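Local coordinates for protein Zn-dependent hydrolase of metallo-beta-lactamase superfamily TM0207 (Thermotoga maritima, PDB 1VJN) that is probably a zinc-dependent hydrolase of the metallo-beta-lactamase superfamily, its exact substrate unknown, at residues D51-H59 and G104-E112. Sequence-based numbering, arbitrary orientation.
Sequences DVVTESHQH and GKNIVFVFE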
ATOM      1  N   ASP A  51       5.722  -2.599  15.278  1.00 16.68           N
ATOM      2  CA  ASP A  51       7.092  -2.067  15.379  1.00 17.25           C
ATOM      3  C   ASP A  51       7.257  -0.725  14.650  1.00 17.31           C
ATOM      4  O   ASP A  51       8.036   0.146  15.044  1.00 16.00           O
ATOM      5  CB  ASP A  51       8.041  -3.081  14.751  1.00 15.92           C
ATOM      6  CG  ASP A  51       7.937  -4.437  15.427  1.00 22.15           C
ATOM      7  OD1 ASP A  51       8.312  -4.497  16.604  1.00 29.53           O
ATOM      8  OD2 ASP A  51       7.444  -5.459  14.899  1.00 25.87           O
ATOM      9  N   VAL A  52       6.568  -0.625  13.541  1.00 18.72           N
ATOM     10  CA  VAL A  52       6.558   0.580  12.745  1.00 18.73           C
ATOM     11  C   VAL A  52       5.127   0.953  12.361  1.00 20.53           C
ATOM     12  O   VAL A  52       4.268   0.089  12.046  1.00 17.60           O
ATOM     13  CB  VAL A  52       7.415   0.433  11.463  1.00 21.78           C
ATOM     14  CG1 VAL A  52       7.445   1.789  10.637  1.00 20.36           C
ATOM     15  CG2 VAL A  52       8.781  -0.044  11.823  1.00 23.54           C
ATOM     16  N   VAL A  53       4.881   2.261  12.387  1.00 16.18           N
ATOM     17  CA  VAL A  53       3.690   2.816  11.783  1.00 15.71           C
ATOM     18  C   VAL A  53       4.125   3.833  10.746  1.00 17.37           C
ATOM     19  O   VAL A  53       4.892   4.756  11.057  1.00 18.07           O
ATOM     20  CB  VAL A  53       2.761   3.488  12.828  1.00 14.77           C
ATOM     21  CG1 VAL A  53       1.620   4.213  12.150  1.00 21.53           C
ATOM     22  CG2 VAL A  53       2.214   2.480  13.805  1.00 15.74           C
ATOM     23  N   THR A  54       3.646   3.690   9.510  1.00 15.55           N
ATOM     24  CA  THR A  54       3.851   4.775   8.529  1.00 17.65           C
ATOM     25  C   THR A  54       2.576   5.575   8.193  1.00 20.35           C
ATOM     26  O   THR A  54       1.472   5.040   8.237  1.00 19.95           O
ATOM     27  CB  THR A  54       4.388   4.204   7.245  1.00 19.04           C
ATOM     28  OG1 THR A  54       3.432   3.287   6.706  1.00 17.52           O
ATOM     29  CG2 THR A  54       5.720   3.399   7.455  1.00 18.06           C
ATOM     30  N   GLU A  55       2.754   6.846   7.800  1.00 22.03           N
ATOM     31  CA  GLU A  55       1.648   7.728   7.464  1.00 21.50           C
ATOM     32  C   GLU A  55       1.955   8.425   6.167  1.00 17.54           C
ATOM     33  O   GLU A  55       2.861   9.234   6.119  1.00 16.95           O
ATOM     34  CB  GLU A  55       1.475   8.838   8.530  1.00 20.76           C
ATOM     35  CG  GLU A  55       1.279   8.388   9.976  1.00 33.06           C
ATOM     36  CD  GLU A  55      -0.120   7.930  10.327  1.00 47.12           C
ATOM     37  OE1 GLU A  55      -1.035   7.873   9.440  1.00 51.15           O
ATOM     38  OE2 GLU A  55      -0.288   7.639  11.536  1.00 52.61           O
ATOM     39  N   SER A  56       1.155   8.170   5.158  1.00 17.31           N
ATOM     40  CA  SER A  56       1.256   8.809   3.875  1.00 19.63           C
ATOM     41  C   SER A  56       0.981  10.314   3.874  1.00 21.29           C
ATOM     42  O   SER A  56       1.508  11.026   3.009  1.00 20.77           O
ATOM     43  CB  SER A  56       0.352   8.081   2.882  1.00 17.37           C
ATOM     44  OG  SER A  56      -0.983   8.270   3.214  1.00 28.66           O
ATOM     45  N   HIS A  57       0.176  10.806   4.823  1.00 22.40           N
ATOM     46  CA  HIS A  57      -0.076  12.228   4.957  1.00 27.60           C
ATOM     47  C   HIS A  57      -0.445  12.575   6.404  1.00 32.47           C
ATOM     48  O   HIS A  57      -0.796  11.694   7.177  1.00 32.22           O
ATOM     49  CB  HIS A  57      -1.165  12.687   4.007  1.00 29.92           C
ATOM     50  CG  HIS A  57      -2.422  11.904   4.112  1.00 34.12           C
ATOM     51  ND1 HIS A  57      -2.583  10.681   3.500  1.00 34.00           N
ATOM     52  CD2 HIS A  57      -3.564  12.137   4.804  1.00 40.68           C
ATOM     53  CE1 HIS A  57      -3.770  10.192   3.809  1.00 39.96           C
ATOM     54  NE2 HIS A  57      -4.393  11.064   4.580  1.00 36.35           N
ATOM     55  N   GLN A  58      -0.330  13.840   6.779  1.00 38.83           N
ATOM     56  CA  GLN A  58      -0.571  14.233   8.193  1.00 44.89           C
ATOM     57  C   GLN A  58      -2.049  14.466   8.470  1.00 48.10           C
ATOM     58  O   GLN A  58      -2.805  14.740   7.553  1.00 50.53           O
ATOM     59  CB  GLN A  58       0.235  15.470   8.565  1.00 46.33           C
ATOM     60  CG  GLN A  58       1.746  15.283   8.399  1.00 54.62           C
ATOM     61  CD  GLN A  58       2.529  15.637   9.657  1.00 63.29           C
ATOM     62  OE1 GLN A  58       2.352  16.718  10.212  1.00 71.10           O
ATOM     63  NE2 GLN A  58       3.393  14.728  10.106  1.00 65.13           N
ATOM     64  N   HIS A  59      -2.451  14.368   9.737  1.00 52.90           N
ATOM     65  CA  HIS A  59      -3.866  14.506  10.122  1.00 55.61           C
ATOM     66  C   HIS A  59      -4.091  14.456  11.639  1.00 58.06           C
ATOM     67  O   HIS A  59      -3.989  15.480  12.333  1.00 59.56           O
ATOM     68  N   GLY A 104      -1.387  19.746   1.552  1.00 39.07           N
ATOM     69  CA  GLY A 104      -0.735  18.654   2.299  1.00 38.92           C
ATOM     70  C   GLY A 104       0.430  17.945   1.587  1.00 35.76           C
ATOM     71  O   GLY A 104       1.275  18.592   0.948  1.00 34.08           O
ATOM     72  N   LYS A 105       0.485  16.621   1.703  1.00 29.08           N
ATOM     73  CA  LYS A 105       1.554  15.835   1.058  1.00 28.17           C
ATOM     74  C   LYS A 105       1.120  14.394   0.812  1.00 22.11           C
ATOM     75  O   LYS A 105       0.078  13.987   1.296  1.00 25.62           O
ATOM     76  CB  LYS A 105       2.806  15.812   1.941  1.00 27.31           C
ATOM     77  CG  LYS A 105       2.648  14.918   3.205  1.00 34.48           C
ATOM     78  CD  LYS A 105       3.606  15.316   4.278  1.00 35.83           C
ATOM     79  CE  LYS A 105       3.412  14.427   5.487  1.00 43.25           C
ATOM     80  NZ  LYS A 105       4.289  14.797   6.652  1.00 45.53           N
ATOM     81  N   ASN A 106       1.944  13.629   0.091  1.00 18.90           N
ATOM     82  CA  ASN A 106       1.741  12.186  -0.070  1.00 17.70           C
ATOM     83  C   ASN A 106       3.093  11.530  -0.062  1.00 19.44           C
ATOM     84  O   ASN A 106       3.958  11.847  -0.870  1.00 21.37           O
ATOM     85  CB  ASN A 106       0.970  11.836  -1.343  1.00 17.88           C
ATOM     86  CG  ASN A 106       0.571  10.404  -1.386  1.00 18.62           C
ATOM     87  OD1 ASN A 106      -0.294   9.952  -0.604  1.00 18.91           O
ATOM     88  ND2 ASN A 106       1.230   9.642  -2.246  1.00 12.44           N
ATOM     89  N   ILE A 107       3.291  10.647   0.906  1.00 19.53           N
ATOM     90  CA  ILE A 107       4.509   9.901   0.955  1.00 17.95           C
ATOM     91  C   ILE A 107       4.193   8.444   0.642  1.00 16.97           C
ATOM     92  O   ILE A 107       3.395   7.834   1.303  1.00 18.09           O
ATOM     93  CB  ILE A 107       5.152  10.018   2.299  1.00 16.44           C
ATOM     94  CG1 ILE A 107       5.364  11.493   2.668  1.00 22.45           C
ATOM     95  CG2 ILE A 107       6.533   9.292   2.311  1.00 19.43           C
ATOM     96  CD1 ILE A 107       5.818  11.705   4.052  1.00 33.10           C
ATOM     97  N   VAL A 108       4.876   7.952  -0.388  1.00 19.57           N
ATOM     98  CA  VAL A 108       4.930   6.562  -0.803  1.00 21.18           C
ATOM     99  C   VAL A 108       6.007   5.894   0.048  1.00 17.51           C
ATOM    100  O   VAL A 108       7.119   6.414   0.194  1.00 18.72           O
ATOM    101  CB  VAL A 108       5.355   6.504  -2.299  1.00 19.11           C
ATOM    102  CG1 VAL A 108       5.701   5.146  -2.712  1.00 22.10           C
ATOM    103  CG2 VAL A 108       4.281   7.139  -3.192  1.00 16.84           C
ATOM    104  N   PHE A 109       5.684   4.763   0.641  1.00 17.53           N
ATOM    105  CA  PHE A 109       6.666   4.016   1.416  1.00 15.60           C
ATOM    106  C   PHE A 109       7.013   2.723   0.760  1.00 16.84           C
ATOM    107  O   PHE A 109       6.147   2.029   0.243  1.00 17.87           O
ATOM    108  CB  PHE A 109       6.117   3.762   2.838  1.00 15.90           C
ATOM    109  CG  PHE A 109       6.168   4.986   3.695  1.00 17.27           C
ATOM    110  CD1 PHE A 109       7.375   5.404   4.218  1.00 14.18           C
ATOM    111  CD2 PHE A 109       5.037   5.736   3.967  1.00 20.39           C
ATOM    112  CE1 PHE A 109       7.448   6.526   4.963  1.00 21.72           C
ATOM    113  CE2 PHE A 109       5.137   6.882   4.729  1.00 18.99           C
ATOM    114  CZ  PHE A 109       6.305   7.264   5.224  1.00 18.57           C
ATOM    115  N   VAL A 110       8.283   2.376   0.794  1.00 18.56           N
ATOM    116  CA  VAL A 110       8.732   1.132   0.259  1.00 18.11           C
ATOM    117  C   VAL A 110       9.347   0.307   1.407  1.00 19.14           C
ATOM    118  O   VAL A 110      10.194   0.783   2.139  1.00 19.65           O
ATOM    119  CB  VAL A 110       9.743   1.368  -0.850  1.00 22.71           C
ATOM    120  CG1 VAL A 110      10.184   0.063  -1.457  1.00 15.70           C
ATOM    121  CG2 VAL A 110       9.138   2.241  -1.942  1.00 20.81           C
ATOM    122  N   PHE A 111       8.909  -0.922   1.544  1.00 17.78           N
ATOM    123  CA  PHE A 111       9.407  -1.830   2.582  1.00 21.94           C
ATOM    124  C   PHE A 111      10.175  -2.969   1.910  1.00 26.32           C
ATOM    125  O   PHE A 111       9.672  -3.637   0.990  1.00 23.92           O
ATOM    126  CB  PHE A 111       8.251  -2.365   3.413  1.00 20.36           C
ATOM    127  CG  PHE A 111       7.309  -1.297   3.845  1.00 23.95           C
ATOM    128  CD1 PHE A 111       7.573  -0.546   4.980  1.00 28.27           C
ATOM    129  CD2 PHE A 111       6.177  -1.019   3.116  1.00 22.45           C
ATOM    130  CE1 PHE A 111       6.728   0.438   5.378  1.00 28.13           C
ATOM    131  CE2 PHE A 111       5.329  -0.019   3.508  1.00 24.80           C
ATOM    132  CZ  PHE A 111       5.603   0.719   4.623  1.00 21.17           C
ATOM    133  N   GLU A 112      11.400  -3.174   2.361  1.00 28.29           N
ATOM    134  CA  GLU A 112      12.279  -4.171   1.769  1.00 35.68           C
ATOM    135  C   GLU A 112      12.576  -5.181   2.850  1.00 36.56           C
ATOM    136  O   GLU A 112      13.166  -4.835   3.869  1.00 34.12           O
ATOM    137  CB  GLU A 112      13.552  -3.510   1.236  1.00 35.41           C
ATOM    138  CG  GLU A 112      14.503  -4.450   0.500  1.00 44.78           C
ATOM    139  CD  GLU A 112      15.453  -3.735  -0.477  1.00 43.85           C
ATOM    140  OE1 GLU A 112      15.407  -2.486  -0.610  1.00 62.30           O
ATOM    141  OE2 GLU A 112      16.254  -4.435  -1.141  1.00 64.01           O
TER
HETATM  142  O   HOH W   1      -1.744   9.777   1.355  1.00 54.99           O
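Thr54 lies over one face of the Phe109 ring, its CB 3.9 Å from the ring centroid in a CH-pi contact 19° off the normal. This is the interior of the metallo-beta-lactamase alpha-beta/beta-alpha fold, where strand 52-54 of one sheet and the loop after it face strand 105-113 of the other. Ile107 CG2 covers the opposite face of Phe109, and the carbonyl oxygen of Glu55 meets the ring's edge in its plane, so the phenyl is held from three directions. Phe111 turns its edge to the same threonine, CE1 reaching Thr54 CG2 at 3.8 Å; that methyl sits anti to the carbonyl carbon, which puts it within reach of both rings.

Past the strand the link becomes polar. Ile107 N donates to Ser56 O at 2.8 Å, on a lone pair in the carbonyl plane, and Asn106 CA adds a CA-H...O contact to the same oxygen. His57 and His59 match the first two histidines of the superfamily's HxHxDH metal-binding motif, so this loop probably borders the active site. Lys105, extended beyond CG, lays its ammonium end across Gln58 CG, while NZ is hydrogen-bonded to Asp76 O. Ser56 OG, also hydrogen-bonded to Asp35 OD2, accepts from His57 ND1 at 2.9 Å, the hydroxyl standing 31° out of the imidazole plane.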